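Local coordinates for SusD homolog (Bacteroides thetaiotaomicron, PDB 4MRU), which probably binds mucin O-glycans at the bacterial surface as a SusD-like outer-membrane lipoprotein built on a TPR-like helical scaffold, at residues N472-H475 against L476-I480; D150-K153 against D154-R158. All coordinates share one frame; numbering follows the deposited sequence. Where two conformers were deposited one is given.

Contact 1: N472-H475 against L476-I480; sequences NSFH and LNNAI
The first turns of helix 473-486, a late helix of this SusD-like fold, pair Asn472 to His475 with Leu476 to Ala479 through four successive i to i+4 backbone hydrogen bonds. Asn472 sits at the N-cap, directly after helix 466-471, and its carbonyl O opens the ladder by accepting from Leu476 N at 2.8 Å. The N-cap carboxamide leaves the N-H groups of the new helix alone: ND2 bonds Glu468 and the backbone O of Ala147, and OD1 weakly bonds Asn146 N. Leu476 lies on the inner face, packed on Tyr149, Tyr464 and Tyr469, and Ala479 one turn on also meets Tyr149. The outward side mixes Ser473, Asn477 and Asn478 with the exposed ring of Phe474. Chi1 values of -179° at Phe474 and -69° at Asn478 bring ring and amide together, their planes 83° apart, with Phe474 CE1 and Asn478 ND2 at 3.4 Å. Phe474 O serves two donors: Asn478 N at 3.2 Å, in a nearly straight N-H...O bond, and a water at 2.8 Å. That water lies above one face of the Phe474 ring, nearer the ring's margin than its middle, and accepts a weak bond from Asn477 ND2, the water O and the ND2 being 3.3 Å apart.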
loop_
_atom_site.group_PDB
_atom_site.type_symbol
_atom_site.label_atom_id
_atom_site.label_comp_id
_atom_site.label_asym_id
_atom_site.label_seq_id
_atom_site.Cartn_x
_atom_site.Cartn_y
_atom_site.Cartn_z
ATOM N N ASN A 472 12.761 -9.129 23.284
ATOM C CA ASN A 472 13.673 -9.554 22.207
ATOM C C ASN A 472 14.862 -8.600 22.045
ATOM O O ASN A 472 15.274 -8.295 20.936
ATOM C CB ASN A 472 12.872 -9.705 20.905
ATOM C CG ASN A 472 13.592 -10.524 19.849
ATOM O OD1 ASN A 472 14.396 -11.404 20.170
ATOM N ND2 ASN A 472 13.244 -10.294 18.579
ATOM N N SER A 473 15.418 -8.168 23.175
ATOM C CA SER A 473 16.301 -7.006 23.228
ATOM C C SER A 473 17.686 -7.240 22.578
ATOM O O SER A 473 18.229 -6.327 21.935
ATOM C CB SER A 473 16.511 -6.539 24.674
ATOM O OG SER A 473 17.138 -7.543 25.429
ATOM N N PHE A 474 18.240 -8.441 22.676
ATOM C CA PHE A 474 19.484 -8.755 21.928
ATOM C C PHE A 474 19.299 -8.589 20.387
ATOM O O PHE A 474 20.039 -7.842 19.706
ATOM C CB PHE A 474 19.959 -10.156 22.307
ATOM C CG PHE A 474 21.238 -10.577 21.637
ATOM C CD1 PHE A 474 21.197 -11.161 20.381
ATOM C CD2 PHE A 474 22.478 -10.422 22.268
ATOM C CE1 PHE A 474 22.356 -11.558 19.739
ATOM C CE2 PHE A 474 23.640 -10.841 21.641
ATOM C CZ PHE A 474 23.573 -11.409 20.365
ATOM N N HIS A 475 18.320 -9.297 19.850
ATOM C CA HIS A 475 18.010 -9.213 18.426
ATOM C C HIS A 475 17.550 -7.790 18.021
ATOM O O HIS A 475 17.975 -7.257 16.981
ATOM C CB HIS A 475 16.962 -10.234 18.065
ATOM C CG HIS A 475 17.433 -11.650 18.183
ATOM N ND1 HIS A 475 18.633 -12.080 17.657
ATOM C CD2 HIS A 475 16.844 -12.748 18.720
ATOM C CE1 HIS A 475 18.760 -13.381 17.864
ATOM N NE2 HIS A 475 17.691 -13.810 18.505
ATOM N N LEU A 476 16.720 -7.177 18.835
ATOM C CA LEU A 476 16.265 -5.835 18.504
ATOM C C LEU A 476 17.456 -4.840 18.440
ATOM O O LEU A 476 17.562 -4.051 17.502
ATOM C CB LEU A 476 15.212 -5.370 19.494
ATOM C CG LEU A 476 14.880 -3.897 19.286
ATOM C CD1 LEU A 476 14.082 -3.743 17.989
ATOM C CD2 LEU A 476 14.140 -3.339 20.469
ATOM N N ASN A 477 18.358 -4.914 19.415
ATOM C CA ASN A 477 19.522 -4.042 19.426
ATOM C C ASN A 477 20.372 -4.148 18.133
ATOM O O ASN A 477 20.796 -3.126 17.562
ATOM C CB ASN A 477 20.390 -4.316 20.662
ATOM C CG ASN A 477 21.597 -3.429 20.699
ATOM O OD1 ASN A 477 21.474 -2.231 20.914
ATOM N ND2 ASN A 477 22.768 -4.001 20.405
ATOM N N ASN A 478 20.627 -5.382 17.695
ATOM C CA ASN A 478 21.306 -5.622 16.419
ATOM C C ASN A 478 20.486 -5.094 15.244
ATOM O O ASN A 478 21.036 -4.504 14.326
ATOM C CB ASN A 478 21.636 -7.128 16.232
ATOM C CG ASN A 478 22.718 -7.591 17.190
ATOM O OD1 ASN A 478 23.603 -6.810 17.561
ATOM N ND2 ASN A 478 22.661 -8.863 17.613
ATOM N N ALA A 479 19.162 -5.278 15.290
ATOM C CA ALA A 479 18.297 -4.759 14.231
ATOM C C ALA A 479 18.450 -3.241 14.065
ATOM O O ALA A 479 18.498 -2.721 12.945
ATOM C CB ALA A 479 16.858 -5.092 14.503
ATOM N N ILE A 480 18.503 -2.532 15.186
ATOM C CA ILE A 480 18.542 -1.067 15.113
ATOM C C ILE A 480 19.882 -0.642 14.539
ATOM O O ILE A 480 19.931 0.270 13.748
ATOM C CB ILE A 480 18.319 -0.436 16.465
ATOM C CG1 ILE A 480 16.863 -0.707 16.886
ATOM C CG2 ILE A 480 18.592 1.039 16.386
ATOM C CD1 ILE A 480 16.555 -0.350 18.308
HETATM O O HOH W 1 22.537 -7.282 20.793
#

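Contact 2: D150-K153 against D154-R158; sequences DSQK and DVYMR
Ser151 brings its hydroxyl over the first turn of helix 152-173, where OG accepts from Asp154 N at 3.1 Å, a capping bond from the N-cap residue; chi1 of 74° swings OG back over the helix start. The Asp154 carboxylate lies close to the same hydroxyl, CG being 3.3 Å from Ser151 OG. A water links the two residues again, donating to Asp154 OD2 at 2.6 Å while accepting from Ser151 N. Asp150 is bridged to the helix by another water, which donates to its OD2 and, weakly, to Asp154 O; the same OD2 also bonds Ser131. Val155 CG2 packs on Asp150 CB at 3.6 Å. Further along, Gln152 and Tyr156 run side by side, amide and ring planes 81° apart, with Gln152 CG 3.9 Å from Tyr156 CD1; the amide is held at OE1, which accepts from Trp502 N. Tyr156 reaches out between helices 104-125 and 192-209, its hydroxyl bonded to Asp123, while at the end of helix 473-486 the carboxylate of Glu486 accepts through OE1 from Gln152 N and through OE2 from Lys153 N.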
loop_
_atom_site.group_PDB
_atom_site.type_symbol
_atom_site.label_atom_id
_atom_site.label_comp_id
_atom_site.label_asym_id
_atom_site.label_seq_id
_atom_site.Cartn_x
_atom_site.Cartn_y
_atom_site.Cartn_z
ATOM N N ASP A 150 16.608 -9.719 9.705
ATOM C CA ASP A 150 17.375 -9.539 8.482
ATOM C C ASP A 150 17.387 -8.065 8.081
ATOM O O ASP A 150 16.404 -7.355 8.264
ATOM C CB ASP A 150 16.786 -10.288 7.310
ATOM C CG ASP A 150 16.764 -11.827 7.480
ATOM O OD1 ASP A 150 17.422 -12.382 8.373
ATOM O OD2 ASP A 150 16.033 -12.459 6.666
ATOM N N SER A 151 18.460 -7.648 7.426
ATOM C CA SER A 151 18.462 -6.349 6.779
ATOM C C SER A 151 17.357 -6.273 5.723
ATOM O O SER A 151 16.972 -7.280 5.138
ATOM C CB SER A 151 19.825 -6.042 6.171
ATOM O OG SER A 151 20.081 -6.776 4.993
ATOM N N GLN A 152 16.838 -5.062 5.472
ATOM C CA GLN A 152 15.820 -4.945 4.436
ATOM C C GLN A 152 16.370 -5.439 3.098
ATOM O O GLN A 152 15.659 -6.122 2.340
ATOM C CB GLN A 152 15.316 -3.529 4.285
ATOM C CG GLN A 152 14.245 -3.364 3.237
ATOM C CD GLN A 152 13.677 -1.950 3.178
ATOM O OE1 GLN A 152 14.321 -1.037 2.677
ATOM N NE2 GLN A 152 12.454 -1.767 3.685
ATOM N N LYS A 153 17.633 -5.151 2.816
ATOM C CA LYS A 153 18.224 -5.638 1.556
ATOM C C LYS A 153 18.157 -7.162 1.487
ATOM O O LYS A 153 17.808 -7.738 0.439
ATOM C CB LYS A 153 19.670 -5.162 1.396
ATOM C CG LYS A 153 20.301 -5.647 0.103
ATOM C CD LYS A 153 21.784 -5.448 0.008
ATOM C CE LYS A 153 22.223 -4.174 -0.699
ATOM N NZ LYS A 153 23.553 -4.396 -1.348
ATOM N N ASP A 154 18.527 -7.810 2.572
ATOM C CA ASP A 154 18.506 -9.281 2.618
ATOM C C ASP A 154 17.091 -9.825 2.595
ATOM O O ASP A 154 16.846 -10.907 2.015
ATOM C CB ASP A 154 19.255 -9.813 3.839
ATOM C CG ASP A 154 20.785 -9.685 3.692
ATOM O OD1 ASP A 154 21.309 -9.482 2.584
ATOM O OD2 ASP A 154 21.449 -9.823 4.702
ATOM N N VAL A 155 16.146 -9.101 3.178
ATOM C CA VAL A 155 14.767 -9.539 3.024
ATOM C C VAL A 155 14.335 -9.524 1.549
ATOM O O VAL A 155 13.772 -10.512 1.072
ATOM C CB VAL A 155 13.796 -8.711 3.854
ATOM C CG1 VAL A 155 12.380 -9.173 3.603
ATOM C CG2 VAL A 155 14.105 -8.883 5.334
ATOM N N TYR A 156 14.544 -8.400 0.846
ATOM C CA TYR A 156 14.143 -8.292 -0.563
ATOM C C TYR A 156 14.846 -9.349 -1.412
ATOM O O TYR A 156 14.213 -10.030 -2.215
ATOM C CB TYR A 156 14.420 -6.887 -1.087
ATOM C CG TYR A 156 13.226 -5.984 -1.042
ATOM C CD1 TYR A 156 12.831 -5.341 0.137
ATOM C CD2 TYR A 156 12.446 -5.774 -2.179
ATOM C CE1 TYR A 156 11.707 -4.514 0.137
ATOM C CE2 TYR A 156 11.312 -4.982 -2.153
ATOM C CZ TYR A 156 10.942 -4.361 -0.991
ATOM O OH TYR A 156 9.823 -3.529 -0.996
HETATM N N MSE A 157 16.132 -9.571 -1.201
HETATM C CA MSE A 157 16.845 -10.522 -2.080
HETATM C C MSE A 157 16.332 -11.940 -1.834
HETATM O O MSE A 157 16.194 -12.739 -2.780
HETATM C CB MSE A 157 18.342 -10.403 -1.873
HETATM C CG MSE A 157 18.897 -9.060 -2.403
HETATM SE SE MSE A 157 17.867 -8.109 -3.816
HETATM C CE MSE A 157 17.922 -6.466 -2.743
ATOM N N ARG A 158 16.017 -12.274 -0.588
ATOM C CA ARG A 158 15.492 -13.576 -0.266
ATOM C C ARG A 158 14.083 -13.737 -0.831
ATOM O O ARG A 158 13.764 -14.762 -1.411
ATOM C CB ARG A 158 15.544 -13.827 1.263
ATOM C CG ARG A 158 14.990 -15.195 1.694
ATOM C CD ARG A 158 15.765 -16.377 1.115
ATOM N NE ARG A 158 16.936 -16.669 1.915
ATOM C CZ ARG A 158 16.956 -17.530 2.932
ATOM N NH1 ARG A 158 15.871 -18.218 3.272
ATOM N NH2 ARG A 158 18.074 -17.709 3.617
HETATM O O HOH W 2 16.786 -12.856 4.227
HETATM O O HOH W 3 20.781 -9.440 7.140
#

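How the contacts relate
Both contacts are helix starts, and helix 473-486 connects them: contact 1 is its first turns, whereas its last residue, Glu486, meets the start of helix 152-173 in contact 2. Their centres lie about 16 Å apart, with no direct touch. Contact 1 is the more peripheral, its centre about 27 Å from the chain's centre against about 19 Å for contact 2, and has more exposed residues. Their caps differ as well. In 150-158 a serine hydroxyl takes up a helix-start N-H, while in 472-480 the N-cap side chain bonds outside the helix. In contact 1 the water joins a backbone carbonyl and, weakly, a carboxamide; in contact 2 two waters each join a carboxylate to a backbone atom, one weakly.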